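Local coordinates for protein monalysin (PDB 4MKO) that forms beta-barrel pores in host cell membranes, lysing cells and contributing to the intestinal damage and lethality that Pseudomonas entomophila causes in Drosophila, at residues 30-36 with 51-57; 40-44 with 93-97; 145-151 with 176-182. All blocks are in the same frame, centred on the assembly; numbering follows the deposited sequence. Where two conformers were deposited one is given.

Interaction 1: 30-36 with 51-57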
loop_
_atom_site.group_PDB
_atom_site.type_symbol
_atom_site.label_atom_id
_atom_site.label_comp_id
_atom_site.label_asym_id
_atom_site.label_seq_id
_atom_site.Cartn_x
_atom_site.Cartn_y
_atom_site.Cartn_z
ATOM N N CYS A 30 2.125 4.967 8.343
ATOM C CA CYS A 30 1.238 6.091 8.549
ATOM C C CYS A 30 -0.042 5.923 7.742
ATOM O O CYS A 30 -0.043 5.237 6.712
ATOM C CB CYS A 30 1.949 7.409 8.228
ATOM S SG CYS A 30 2.499 7.589 6.503
ATOM N N TRP A 31 -1.131 6.528 8.232
ATOM C CA TRP A 31 -2.382 6.618 7.476
ATOM C C TRP A 31 -2.099 7.665 6.409
ATOM O O TRP A 31 -1.329 8.604 6.642
ATOM C CB TRP A 31 -3.524 7.089 8.377
ATOM C CG TRP A 31 -3.905 6.080 9.417
ATOM C CD1 TRP A 31 -3.404 5.979 10.684
ATOM C CD2 TRP A 31 -4.822 4.989 9.258
ATOM N NE1 TRP A 31 -4.024 4.951 11.354
ATOM C CE2 TRP A 31 -4.876 4.304 10.494
ATOM C CE3 TRP A 31 -5.613 4.524 8.188
ATOM C CZ2 TRP A 31 -5.693 3.181 10.694
ATOM C CZ3 TRP A 31 -6.436 3.417 8.392
ATOM C CH2 TRP A 31 -6.470 2.756 9.631
ATOM N N VAL A 32 -2.687 7.500 5.230
ATOM C CA VAL A 32 -2.461 8.420 4.114
ATOM C C VAL A 32 -3.771 9.124 3.783
ATOM O O VAL A 32 -4.779 8.451 3.573
ATOM C CB VAL A 32 -1.909 7.656 2.870
ATOM C CG1 VAL A 32 -1.809 8.579 1.645
ATOM C CG2 VAL A 32 -0.554 7.025 3.176
ATOM N N ASP A 33 -3.739 10.459 3.705
ATOM C CA ASP A 33 -4.893 11.281 3.316
ATOM C C ASP A 33 -4.754 11.457 1.801
ATOM O O ASP A 33 -3.887 12.206 1.327
ATOM C CB ASP A 33 -4.838 12.647 4.041
ATOM C CG ASP A 33 -5.832 13.703 3.572
ATOM O OD1 ASP A 33 -6.717 13.372 2.754
ATOM O OD2 ASP A 33 -5.727 14.855 4.029
ATOM N N GLY A 34 -5.543 10.693 1.061
ATOM C CA GLY A 34 -5.512 10.723 -0.396
ATOM C C GLY A 34 -6.897 10.863 -0.985
ATOM O O GLY A 34 -7.893 10.691 -0.275
ATOM N N ILE A 35 -6.963 11.163 -2.291
ATOM C CA ILE A 35 -8.241 11.337 -2.996
ATOM C C ILE A 35 -8.863 10.001 -3.399
ATOM O O ILE A 35 -8.166 8.982 -3.509
ATOM C CB ILE A 35 -8.080 12.268 -4.246
ATOM C CG1 ILE A 35 -7.126 11.649 -5.302
ATOM C CG2 ILE A 35 -7.632 13.718 -3.822
ATOM C CD1 ILE A 35 -7.471 12.024 -6.743
ATOM N N THR A 36 -10.167 10.039 -3.697
ATOM C CA THR A 36 -10.861 8.892 -4.233
ATOM C C THR A 36 -11.011 9.089 -5.750
ATOM O O THR A 36 -11.317 10.196 -6.201
ATOM C CB THR A 36 -12.252 8.704 -3.581
ATOM O OG1 THR A 36 -12.112 8.591 -2.156
ATOM C CG2 THR A 36 -12.987 7.487 -4.147
ATOM N N TYR A 51 -14.270 2.300 -6.764
ATOM C CA TYR A 51 -13.774 3.506 -6.110
ATOM C C TYR A 51 -12.458 3.093 -5.451
ATOM O O TYR A 51 -12.411 2.042 -4.800
ATOM C CB TYR A 51 -14.743 4.016 -5.025
ATOM C CG TYR A 51 -16.051 4.568 -5.555
ATOM C CD1 TYR A 51 -17.157 3.740 -5.742
ATOM C CD2 TYR A 51 -16.191 5.926 -5.846
ATOM C CE1 TYR A 51 -18.370 4.247 -6.218
ATOM C CE2 TYR A 51 -17.390 6.440 -6.343
ATOM C CZ TYR A 51 -18.480 5.598 -6.516
ATOM O OH TYR A 51 -19.659 6.116 -6.989
ATOM N N THR A 52 -11.397 3.895 -5.621
ATOM C CA THR A 52 -10.101 3.593 -5.007
ATOM C C THR A 52 -9.566 4.818 -4.314
ATOM O O THR A 52 -9.659 5.906 -4.863
ATOM C CB THR A 52 -9.093 3.132 -6.098
ATOM O OG1 THR A 52 -9.533 1.898 -6.639
ATOM C CG2 THR A 52 -7.655 2.970 -5.567
ATOM N N ARG A 53 -8.948 4.651 -3.131
ATOM C CA ARG A 53 -8.257 5.766 -2.488
ATOM C C ARG A 53 -7.051 5.220 -1.736
ATOM O O ARG A 53 -7.121 4.089 -1.245
ATOM C CB ARG A 53 -9.178 6.591 -1.551
ATOM C CG ARG A 53 -9.762 5.801 -0.370
ATOM C CD ARG A 53 -10.099 6.740 0.796
ATOM N NE ARG A 53 -8.870 7.276 1.397
ATOM C CZ ARG A 53 -8.812 8.277 2.276
ATOM N NH1 ARG A 53 -9.928 8.883 2.685
ATOM N NH2 ARG A 53 -7.645 8.681 2.749
ATOM N N PRO A 54 -5.956 6.002 -1.605
ATOM C CA PRO A 54 -4.839 5.531 -0.758
ATOM C C PRO A 54 -5.301 5.592 0.687
ATOM O O PRO A 54 -6.071 6.494 1.036
ATOM C CB PRO A 54 -3.713 6.578 -0.993
ATOM C CG PRO A 54 -4.221 7.518 -2.065
ATOM C CD PRO A 54 -5.728 7.384 -2.089
ATOM N N VAL A 55 -4.830 4.667 1.540
ATOM C CA VAL A 55 -5.238 4.707 2.954
ATOM C C VAL A 55 -4.079 4.570 3.934
ATOM O O VAL A 55 -4.220 4.960 5.097
ATOM C CB VAL A 55 -6.358 3.678 3.295
ATOM C CG1 VAL A 55 -7.702 4.086 2.668
ATOM C CG2 VAL A 55 -5.965 2.235 2.906
ATOM N N PHE A 56 -2.994 3.908 3.510
ATOM C CA PHE A 56 -1.903 3.646 4.449
ATOM C C PHE A 56 -0.594 3.494 3.711
ATOM O O PHE A 56 -0.574 3.231 2.513
ATOM C CB PHE A 56 -2.235 2.347 5.226
ATOM C CG PHE A 56 -1.603 2.264 6.604
ATOM C CD1 PHE A 56 -2.166 2.933 7.686
ATOM C CD2 PHE A 56 -0.473 1.486 6.823
ATOM C CE1 PHE A 56 -1.580 2.867 8.953
ATOM C CE2 PHE A 56 0.100 1.402 8.097
ATOM C CZ PHE A 56 -0.452 2.100 9.150
ATOM N N ALA A 57 0.504 3.679 4.421
ATOM C CA ALA A 57 1.829 3.457 3.830
ATOM C C ALA A 57 2.657 2.847 4.914
ATOM O O ALA A 57 2.578 3.299 6.059
ATOM C CB ALA A 57 2.441 4.758 3.350
HETATM O O HOH W 1 -6.183 6.848 5.471
#
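This is a buried antiparallel contact between the two strands of a beta hairpin, 29-43 and 46-67, and it illustrates how paired strands can part and yet stay packed. At the regular end, C30 and A57 form a hydrogen-bonded pair, C30 N to A57 O at 2.9 Å and A57 N to C30 O at 2.8 Å. W31 and F56 follow as a non-hydrogen-bonded pair whose rings make a T-shaped stack: the edge of F56 meets the face of the W31 five-membered ring, with centroids 5.0 Å apart and planes at 89°. This aromatic pair lies against V208 of helix 201-211, while C30, on the opposite face of the sheet, binds a mercury ion through SG. V32 N still reaches V55 O (3.0 Å), but the ladder then stops. Water 1 spans the opening, donating to V32 O at 2.9 Å and V55 O at 2.7 Å. Beyond it the R53 side chain folds back along its own strand: NE and NH2 both hold P54 O, at 2.9 and 3.2 Å, and NH2 adds a weak bond to V32 O at 3.0 Å. G34 passes tightly over the proline, its CA 3.7 Å from P54 CD, where a beta carbon would collide with P54 CG. Next, CA-H...O contacts, such as T36 CA to T52 O (3.3 Å), join the backbones until a T52-V37 backbone bond resumes the pairing. V55 and F56 both face V146 on the next strand, so the arrangement is that of a hairpin strand carrying a classic beta bulge within the large mixed sheet of an aerolysin-like toxin.

Interaction 2: 40-44 with 93-97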
loop_
_atom_site.group_PDB
_atom_site.type_symbol
_atom_site.label_atom_id
_atom_site.label_comp_id
_atom_site.label_asym_id
_atom_site.label_seq_id
_atom_site.Cartn_x
_atom_site.Cartn_y
_atom_site.Cartn_z
ATOM N N ASP A 40 -12.415 1.189 -13.769
ATOM C CA ASP A 40 -12.370 -0.258 -13.827
ATOM C C ASP A 40 -11.223 -0.921 -13.087
ATOM O O ASP A 40 -10.078 -0.463 -13.149
ATOM C CB ASP A 40 -12.316 -0.744 -15.283
ATOM C CG ASP A 40 -13.600 -0.596 -16.078
ATOM O OD1 ASP A 40 -14.682 -0.467 -15.450
ATOM O OD2 ASP A 40 -13.528 -0.647 -17.332
ATOM N N ILE A 41 -11.537 -2.066 -12.446
ATOM C CA ILE A 41 -10.593 -3.007 -11.875
ATOM C C ILE A 41 -11.158 -4.369 -12.242
ATOM O O ILE A 41 -12.368 -4.601 -12.087
ATOM C CB ILE A 41 -10.314 -2.858 -10.355
ATOM C CG1 ILE A 41 -9.707 -1.458 -10.028
ATOM C CG2 ILE A 41 -9.393 -3.986 -9.867
ATOM C CD1 ILE A 41 -9.058 -1.305 -8.580
ATOM N N TYR A 42 -10.303 -5.235 -12.791
ATOM C CA TYR A 42 -10.679 -6.574 -13.194
ATOM C C TYR A 42 -10.529 -7.505 -11.997
ATOM O O TYR A 42 -9.436 -7.675 -11.478
ATOM C CB TYR A 42 -9.815 -7.053 -14.380
ATOM C CG TYR A 42 -10.294 -8.361 -14.984
ATOM C CD1 TYR A 42 -9.948 -9.586 -14.413
ATOM C CD2 TYR A 42 -11.062 -8.376 -16.145
ATOM C CE1 TYR A 42 -10.388 -10.791 -14.963
ATOM C CE2 TYR A 42 -11.494 -9.575 -16.711
ATOM C CZ TYR A 42 -11.170 -10.778 -16.106
ATOM O OH TYR A 42 -11.590 -11.962 -16.654
ATOM N N ILE A 43 -11.637 -8.135 -11.584
ATOM C CA ILE A 43 -11.646 -9.077 -10.469
ATOM C C ILE A 43 -12.480 -10.278 -10.907
ATOM O O ILE A 43 -13.661 -10.116 -11.220
ATOM C CB ILE A 43 -12.234 -8.475 -9.146
ATOM C CG1 ILE A 43 -11.560 -7.141 -8.744
ATOM C CG2 ILE A 43 -12.121 -9.502 -7.989
ATOM C CD1 ILE A 43 -12.347 -6.327 -7.690
ATOM N N GLY A 44 -11.861 -11.444 -10.870
ATOM C CA GLY A 44 -12.506 -12.719 -11.162
ATOM C C GLY A 44 -12.701 -12.993 -12.634
ATOM O O GLY A 44 -11.825 -13.577 -13.278
ATOM N N ALA A 93 -8.394 -14.749 -6.743
ATOM C CA ALA A 93 -8.993 -14.591 -8.066
ATOM C C ALA A 93 -8.056 -13.891 -9.036
ATOM O O ALA A 93 -7.089 -13.243 -8.610
ATOM C CB ALA A 93 -10.286 -13.797 -7.947
ATOM N N LYS A 94 -8.369 -13.977 -10.345
ATOM C CA LYS A 94 -7.633 -13.259 -11.383
ATOM C C LYS A 94 -7.844 -11.761 -11.052
ATOM O O LYS A 94 -8.956 -11.356 -10.709
ATOM C CB LYS A 94 -8.194 -13.623 -12.774
ATOM C CG LYS A 94 -7.376 -13.115 -13.946
ATOM C CD LYS A 94 -7.983 -13.590 -15.262
ATOM C CE LYS A 94 -7.455 -12.832 -16.456
ATOM N NZ LYS A 94 -8.111 -13.267 -17.718
ATOM N N TYR A 95 -6.759 -10.972 -11.054
ATOM C CA TYR A 95 -6.832 -9.565 -10.658
ATOM C C TYR A 95 -5.879 -8.720 -11.492
ATOM O O TYR A 95 -4.699 -9.065 -11.607
ATOM C CB TYR A 95 -6.441 -9.424 -9.164
ATOM C CG TYR A 95 -6.620 -8.027 -8.596
ATOM C CD1 TYR A 95 -7.859 -7.597 -8.123
ATOM C CD2 TYR A 95 -5.541 -7.146 -8.499
ATOM C CE1 TYR A 95 -8.031 -6.311 -7.607
ATOM C CE2 TYR A 95 -5.703 -5.858 -7.986
ATOM C CZ TYR A 95 -6.950 -5.439 -7.547
ATOM O OH TYR A 95 -7.107 -4.162 -7.041
ATOM N N SER A 96 -6.386 -7.599 -12.030
ATOM C CA SER A 96 -5.565 -6.658 -12.802
ATOM C C SER A 96 -6.199 -5.290 -12.876
ATOM O O SER A 96 -7.424 -5.159 -12.802
ATOM C CB SER A 96 -5.264 -7.197 -14.204
ATOM O OG SER A 96 -6.445 -7.270 -14.980
ATOM N N VAL A 97 -5.354 -4.259 -13.017
ATOM C CA VAL A 97 -5.810 -2.882 -13.153
ATOM C C VAL A 97 -4.978 -2.187 -14.225
ATOM O O VAL A 97 -3.763 -2.409 -14.305
ATOM C CB VAL A 97 -5.890 -2.080 -11.817
ATOM C CG1 VAL A 97 -4.522 -1.880 -11.187
ATOM C CG2 VAL A 97 -6.610 -0.747 -12.007
HETATM O O HOH W 2 -10.669 -15.631 -11.052
#
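Two short segments run antiparallel, their end-to-end directions 162° apart, and pair as a brief beta ladder at the surface. Here the end of hairpin strand 29-43 receives strand 95-96, a short piece of the region 67-135 that is inferred to form the pore: an example of a few backbone bonds fastening a distant part of the chain to a sheet edge. Y42 and S96 are the hydrogen-bonded pair, with Y42 N to S96 O at 2.9 Å and S96 N to Y42 O at 3.1 Å. I43 and Y95 form the following non-hydrogen-bonded pair, and G44 N to K94 O (2.9 Å) extends the ladder. The close CA-H...O contact from Y95 CA to Y42 O, 3.3 Å, is what such pairing produces.

The two faces differ in character. On one, the Y95 ring packs on aliphatic carbons, with I41 CG2 3.5 Å from Y95 CE1 and I43 CG1 3.8 Å from Y95 CD1; I41 CG1 also meets V97 CG2 at 3.7 Å. This side turns inward, where Y95 OH is hydrogen-bonded to Y178 OH of strand 173-191 and the ring meets F87 edge-to-face. The other face is more polar and open: Y42 CB lies 3.4 Å from S96 OG, and the extended K94 chain brings CD to 3.7 Å from Y42 CE1. At G44 the backbone leaves the strand with a positive phi of 78°, and there water 2 closes the ladder, accepting from K94 N at 2.9 Å and donating to G44 O at 3.2 Å.

Interaction 3: 145-151 with 176-182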
loop_
_atom_site.group_PDB
_atom_site.type_symbol
_atom_site.label_atom_id
_atom_site.label_comp_id
_atom_site.label_asym_id
_atom_site.label_seq_id
_atom_site.Cartn_x
_atom_site.Cartn_y
_atom_site.Cartn_z
ATOM N N LEU A 145 2.656 1.220 -0.508
ATOM C CA LEU A 145 1.494 2.091 -0.617
ATOM C C LEU A 145 0.264 1.210 -0.607
ATOM O O LEU A 145 0.150 0.295 -1.422
ATOM C CB LEU A 145 1.538 2.973 -1.890
ATOM C CG LEU A 145 2.785 3.859 -2.026
ATOM C CD1 LEU A 145 2.888 4.474 -3.436
ATOM C CD2 LEU A 145 2.837 4.946 -0.917
ATOM N N VAL A 146 -0.641 1.470 0.343
ATOM C CA VAL A 146 -1.869 0.688 0.539
ATOM C C VAL A 146 -3.102 1.473 0.125
ATOM O O VAL A 146 -3.281 2.625 0.541
ATOM C CB VAL A 146 -1.997 0.177 2.002
ATOM C CG1 VAL A 146 -3.223 -0.731 2.163
ATOM C CG2 VAL A 146 -0.722 -0.562 2.440
ATOM N N TYR A 147 -3.984 0.810 -0.644
ATOM C CA TYR A 147 -5.214 1.406 -1.172
ATOM C C TYR A 147 -6.444 0.641 -0.719
ATOM O O TYR A 147 -6.388 -0.587 -0.570
ATOM C CB TYR A 147 -5.162 1.418 -2.732
ATOM C CG TYR A 147 -3.958 2.170 -3.243
ATOM C CD1 TYR A 147 -2.712 1.551 -3.327
ATOM C CD2 TYR A 147 -4.024 3.538 -3.499
ATOM C CE1 TYR A 147 -1.577 2.260 -3.704
ATOM C CE2 TYR A 147 -2.897 4.256 -3.898
ATOM C CZ TYR A 147 -1.670 3.613 -3.975
ATOM O OH TYR A 147 -0.546 4.295 -4.367
ATOM N N ALA A 148 -7.543 1.372 -0.490
ATOM C CA ALA A 148 -8.837 0.766 -0.174
ATOM C C ALA A 148 -9.680 0.881 -1.443
ATOM O O ALA A 148 -9.580 1.875 -2.184
ATOM C CB ALA A 148 -9.523 1.494 0.980
ATOM N N HIS A 149 -10.500 -0.137 -1.692
ATOM C CA HIS A 149 -11.295 -0.179 -2.893
ATOM C C HIS A 149 -12.717 -0.612 -2.586
ATOM O O HIS A 149 -12.931 -1.458 -1.715
ATOM C CB HIS A 149 -10.710 -1.252 -3.839
ATOM C CG HIS A 149 -9.255 -1.112 -4.166
ATOM N ND1 HIS A 149 -8.829 -0.354 -5.238
ATOM C CD2 HIS A 149 -8.175 -1.618 -3.533
ATOM C CE1 HIS A 149 -7.509 -0.452 -5.246
ATOM N NE2 HIS A 149 -7.072 -1.195 -4.238
ATOM N N ASN A 150 -13.670 -0.076 -3.345
ATOM C CA ASN A 150 -15.050 -0.533 -3.355
ATOM C C ASN A 150 -15.334 -0.890 -4.811
ATOM O O ASN A 150 -15.558 0.013 -5.622
ATOM C CB ASN A 150 -16.080 0.496 -2.846
ATOM C CG ASN A 150 -17.509 0.017 -3.138
ATOM O OD1 ASN A 150 -17.723 -1.094 -3.650
ATOM N ND2 ASN A 150 -18.514 0.823 -2.849
ATOM N N ALA A 151 -15.254 -2.178 -5.139
ATOM C CA ALA A 151 -15.561 -2.699 -6.476
ATOM C C ALA A 151 -17.069 -2.908 -6.458
ATOM O O ALA A 151 -17.573 -3.873 -5.862
ATOM C CB ALA A 151 -14.808 -4.006 -6.725
ATOM N N LEU A 176 -18.008 -4.823 -3.071
ATOM C CA LEU A 176 -16.881 -5.561 -2.507
ATOM C C LEU A 176 -15.786 -4.590 -2.053
ATOM O O LEU A 176 -15.237 -3.844 -2.866
ATOM C CB LEU A 176 -16.328 -6.576 -3.528
ATOM C CG LEU A 176 -15.183 -7.473 -3.046
ATOM C CD1 LEU A 176 -15.627 -8.423 -1.919
ATOM C CD2 LEU A 176 -14.601 -8.301 -4.198
ATOM N N TYR A 177 -15.471 -4.616 -0.754
ATOM C CA TYR A 177 -14.462 -3.751 -0.163
ATOM C C TYR A 177 -13.245 -4.582 0.142
ATOM O O TYR A 177 -13.362 -5.636 0.760
ATOM C CB TYR A 177 -14.967 -3.116 1.147
ATOM C CG TYR A 177 -15.999 -2.033 0.942
ATOM C CD1 TYR A 177 -17.323 -2.351 0.649
ATOM C CD2 TYR A 177 -15.656 -0.688 1.052
ATOM C CE1 TYR A 177 -18.276 -1.352 0.438
ATOM C CE2 TYR A 177 -16.605 0.319 0.873
ATOM C CZ TYR A 177 -17.914 -0.021 0.562
ATOM O OH TYR A 177 -18.853 0.961 0.415
ATOM N N TYR A 178 -12.077 -4.118 -0.291
ATOM C CA TYR A 178 -10.831 -4.834 -0.041
ATOM C C TYR A 178 -9.661 -3.843 -0.114
ATOM O O TYR A 178 -9.848 -2.697 -0.551
ATOM C CB TYR A 178 -10.647 -5.999 -1.068
ATOM C CG TYR A 178 -10.397 -5.487 -2.471
ATOM C CD1 TYR A 178 -11.455 -5.067 -3.281
ATOM C CD2 TYR A 178 -9.098 -5.330 -2.957
ATOM C CE1 TYR A 178 -11.229 -4.561 -4.561
ATOM C CE2 TYR A 178 -8.860 -4.792 -4.223
ATOM C CZ TYR A 178 -9.930 -4.428 -5.028
ATOM O OH TYR A 178 -9.699 -3.845 -6.255
ATOM N N LEU A 179 -8.461 -4.285 0.300
ATOM C CA LEU A 179 -7.267 -3.452 0.172
ATOM C C LEU A 179 -6.312 -4.077 -0.831
ATOM O O LEU A 179 -6.248 -5.295 -0.942
ATOM C CB LEU A 179 -6.505 -3.306 1.510
ATOM C CG LEU A 179 -7.283 -2.864 2.757
ATOM C CD1 LEU A 179 -6.317 -2.734 3.958
ATOM C CD2 LEU A 179 -8.002 -1.530 2.532
ATOM N N SER A 180 -5.501 -3.233 -1.494
ATOM C CA SER A 180 -4.414 -3.698 -2.342
ATOM C C SER A 180 -3.171 -2.932 -1.953
ATOM O O SER A 180 -3.255 -1.918 -1.254
ATOM C CB SER A 180 -4.717 -3.508 -3.823
ATOM O OG SER A 180 -4.516 -2.178 -4.248
ATOM N N ALA A 181 -2.024 -3.386 -2.438
ATOM C CA ALA A 181 -0.767 -2.732 -2.085
ATOM C C ALA A 181 0.232 -2.823 -3.232
ATOM O O ALA A 181 0.309 -3.845 -3.914
ATOM C CB ALA A 181 -0.192 -3.368 -0.833
ATOM N N ILE A 182 0.958 -1.731 -3.453
ATOM C CA ILE A 182 2.010 -1.606 -4.465
ATOM C C ILE A 182 3.229 -1.028 -3.744
ATOM O O ILE A 182 3.096 -0.491 -2.636
ATOM C CB ILE A 182 1.574 -0.724 -5.689
ATOM C CG1 ILE A 182 1.441 0.791 -5.320
ATOM C CG2 ILE A 182 0.281 -1.265 -6.368
ATOM C CD1 ILE A 182 1.176 1.766 -6.469
#
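Seven successive antiparallel bridges make this pairing a textbook ladder, best followed along 176-182. L176 opens it with two amide bonds, L176 N to A151 O at 3.0 Å and A151 N to L176 O at 2.8 Å. Y177, in a non-hydrogen-bonded pair with N150, offers its ring face to N150 CB, 4.0 Å from the ring centroid in a CH-pi contact; the N150 amide is held by D175. Y178 then exchanges bonds with H149, H149 N to Y178 O at 2.9 Å and Y178 N to H149 O at 3.1 Å. H149 CB sits 3.7 Å from the Y178 ring centroid, over its face, while the two rings are nearly parallel but slid apart. L179 leans on A148, CD2 to CB 3.7 Å. S180 pairs with Y147, Y147 N to S180 O and S180 N to Y147 O both at 2.9 Å, and its OG makes a 2.7 Å hydrogen bond to H149 NE2, a diagonal link across the ladder; the other imidazole nitrogen of H149 is engaged by T52. A181 lies beside V146, and I182 closes the series with L145 N to I182 O at 2.8 Å and I182 N to L145 O at 3.0 Å, its CG1 resting 3.7 Å from Y147 CE1. Around this buried ladder, strand 46-67 borders 145-151 on its other edge through bonds such as that of A148 with R53; V146, L179 and A181 pack under W201 of helix 201-211, whereas Y178, on the opposite face, meets I41 and I43 of strand 29-43, and A151 meets I43.

All three contacts belong to one mixed sheet. Interactions 1 and 3 lie side by side, centres about 9 Å apart, because strand 46-67 adjoins 136-151: V55 N lies 2.8 Å from V146 O. Interaction 2 sits about 20 Å from the centre of interaction 1 but shares strand 29-43 with it, and their segments alternate along the chain; both close before interaction 3 opens. Interaction 2 lies about 12 Å from interaction 3, centre to centre, with I41 and I43 packing on it and Y95 OH 2.7 Å from Y178 OH. Thus the buried pairing of interactions 1 and 3 continues, through strand 29-43, to a surface contact with part of the inferred pore-forming region.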